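Local coordinates for protein PrgX (Enterococcus faecalis, PDB 2AWI) that acts as the receptor for the peptide sex pheromone cCF10, regulates conjugation as a repressor, and probably binds DNA through its helix-turn-helix domain, at residues S24-K29 with L47-E52. The protein carries 1 engineered substitution. Numbering follows the deposited sequence.
Sequences SGIMSK and LSKFSE
Ile26 and Met27 meet Lys49 and Phe50 through apolar side chains, with no hydrogen bond between the two segments. Gly25, with positive phi (90°), forms the bend that leads into Ile26. Ile26 points toward helix 44-54 and rests its CD1 methyl against both partners. Ile26 CD1 lies 3.6 Å from Lys49 CB. The same CD1 of Ile26 is 3.9 Å from Phe50 CE1, an oblique approach to the ring. The other branch of Ile26, CG2, is anti to the backbone N and also reaches the ring, 4.0 Å from Phe50 CE1. Lys49 runs past Ile26 in the opposite direction, its extended chain lying alongside. Only its aliphatic part is used here: Lys49 CD sits 3.9 Å from Ile26 CD1, while NZ forms a salt bridge with Glu45.

Met27 is a selenomethionine. Its chain is extended at chi2 and then bends at chi3 (67°), which brings the terminal methyl back to the end of the Phe50 ring. Met27 CE is 3.4 Å from Phe50 CZ, near the ring plane. Met27 SE also lies at the ring edge, 5.2 Å from the centroid of the Phe50 ring and 84° off its normal. This is a Met-aromatic contact. The ring of Tyr32 packs edge-to-face with that of Phe50. Ser28 is the N-cap of the next helix, and its OG accepts a hydrogen bond from Val31 N.

The contact belongs to the helix-turn-helix domain, with about 35 Å between its centre and the centre of the chain. It packs the turn between helices 19-23 and 29-36, which probably form the helix-turn-helix motif as in the XRE family, onto helix 44-54. Phe50 also touches Leu8 of helix 4-14. Leu47 and Ser51, also on helix 44-54, pack against helix 58-67.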
loop_
_atom_site.group_PDB
_atom_site.type_symbol
_atom_site.label_atom_id
_atom_site.label_comp_id
_atom_site.label_asym_id
_atom_site.label_seq_id
_atom_site.Cartn_x
_atom_site.Cartn_y
_atom_site.Cartn_z
ATOM N N SER A 24 -10.189 -59.708 23.228
ATOM C CA SER A 24 -9.326 -60.520 24.082
ATOM C C SER A 24 -8.693 -59.679 25.181
ATOM O O SER A 24 -8.048 -58.667 24.914
ATOM C CB SER A 24 -8.253 -61.266 23.260
ATOM O OG SER A 24 -7.351 -60.360 22.620
ATOM N N GLY A 25 -8.919 -60.104 26.422
ATOM C CA GLY A 25 -8.379 -59.399 27.568
ATOM C C GLY A 25 -9.315 -58.327 28.083
ATOM O O GLY A 25 -9.073 -57.736 29.136
ATOM N N ILE A 26 -10.396 -58.078 27.352
ATOM C CA ILE A 26 -11.349 -57.052 27.753
ATOM C C ILE A 26 -12.744 -57.595 28.063
ATOM O O ILE A 26 -13.353 -57.213 29.060
ATOM C CB ILE A 26 -11.455 -55.954 26.667
ATOM C CG1 ILE A 26 -10.060 -55.370 26.392
ATOM C CG2 ILE A 26 -12.412 -54.866 27.123
ATOM C CD1 ILE A 26 -10.019 -54.309 25.302
HETATM N N MSE A 27 -13.253 -58.474 27.207
HETATM C CA MSE A 27 -14.573 -59.064 27.417
HETATM C C MSE A 27 -14.712 -60.356 26.629
HETATM O O MSE A 27 -13.964 -60.599 25.688
HETATM C CB MSE A 27 -15.684 -58.085 27.013
HETATM C CG MSE A 27 -15.651 -57.620 25.560
HETATM SE SE MSE A 27 -17.171 -56.468 25.122
HETATM C CE MSE A 27 -16.697 -54.934 26.235
ATOM N N SER A 28 -15.676 -61.181 27.018
ATOM C CA SER A 28 -15.903 -62.461 26.359
ATOM C C SER A 28 -16.306 -62.283 24.907
ATOM O O SER A 28 -16.791 -61.225 24.510
ATOM C CB SER A 28 -16.998 -63.248 27.084
ATOM O OG SER A 28 -18.278 -62.699 26.828
ATOM N N LYS A 29 -16.103 -63.328 24.118
ATOM C CA LYS A 29 -16.459 -63.308 22.710
ATOM C C LYS A 29 -17.953 -63.042 22.578
ATOM O O LYS A 29 -18.381 -62.211 21.779
ATOM C CB LYS A 29 -16.119 -64.655 22.070
ATOM C CG LYS A 29 -16.559 -64.788 20.628
ATOM C CD LYS A 29 -16.256 -66.172 20.080
ATOM C CE LYS A 29 -16.754 -66.312 18.642
ATOM N NZ LYS A 29 -16.464 -67.662 18.064
ATOM N N LEU A 47 -14.708 -48.631 25.489
ATOM C CA LEU A 47 -14.611 -47.965 24.198
ATOM C C LEU A 47 -13.216 -47.371 24.024
ATOM O O LEU A 47 -12.635 -47.430 22.939
ATOM C CB LEU A 47 -15.675 -46.873 24.076
ATOM C CG LEU A 47 -15.655 -46.025 22.798
ATOM C CD1 LEU A 47 -15.676 -46.920 21.560
ATOM C CD2 LEU A 47 -16.851 -45.082 22.807
ATOM N N SER A 48 -12.674 -46.804 25.096
ATOM C CA SER A 48 -11.336 -46.224 25.036
ATOM C C SER A 48 -10.324 -47.340 24.728
ATOM O O SER A 48 -9.371 -47.139 23.980
ATOM C CB SER A 48 -10.998 -45.536 26.363
ATOM O OG SER A 48 -9.705 -44.949 26.321
ATOM N N LYS A 49 -10.545 -48.518 25.300
ATOM C CA LYS A 49 -9.669 -49.657 25.046
ATOM C C LYS A 49 -9.796 -50.144 23.602
ATOM O O LYS A 49 -8.790 -50.360 22.924
ATOM C CB LYS A 49 -9.984 -50.806 26.007
ATOM C CG LYS A 49 -9.355 -50.643 27.379
ATOM C CD LYS A 49 -9.750 -51.779 28.310
ATOM C CE LYS A 49 -9.196 -51.554 29.713
ATOM N NZ LYS A 49 -9.752 -52.528 30.697
ATOM N N PHE A 50 -11.021 -50.310 23.118
ATOM C CA PHE A 50 -11.196 -50.765 21.740
ATOM C C PHE A 50 -10.600 -49.723 20.810
ATOM O O PHE A 50 -9.979 -50.053 19.796
ATOM C CB PHE A 50 -12.679 -50.961 21.414
ATOM C CG PHE A 50 -13.355 -52.019 22.244
ATOM C CD1 PHE A 50 -12.688 -53.188 22.594
ATOM C CD2 PHE A 50 -14.679 -51.873 22.621
ATOM C CE1 PHE A 50 -13.332 -54.194 23.301
ATOM C CE2 PHE A 50 -15.334 -52.876 23.330
ATOM C CZ PHE A 50 -14.659 -54.040 23.670
ATOM N N SER A 51 -10.788 -48.459 21.174
ATOM C CA SER A 51 -10.275 -47.340 20.399
ATOM C C SER A 51 -8.769 -47.444 20.213
ATOM O O SER A 51 -8.258 -47.241 19.110
ATOM C CB SER A 51 -10.618 -46.025 21.100
ATOM O OG SER A 51 -9.948 -44.940 20.484
ATOM N N GLU A 52 -8.056 -47.757 21.292
ATOM C CA GLU A 52 -6.609 -47.887 21.216
ATOM C C GLU A 52 -6.228 -49.092 20.359
ATOM O O GLU A 52 -5.210 -49.070 19.659
ATOM C CB GLU A 52 -6.002 -48.042 22.611
ATOM C CG GLU A 52 -4.482 -48.121 22.579
ATOM C CD GLU A 52 -3.862 -48.322 23.943
ATOM O OE1 GLU A 52 -2.615 -48.359 24.016
ATOM O OE2 GLU A 52 -4.614 -48.443 24.936
#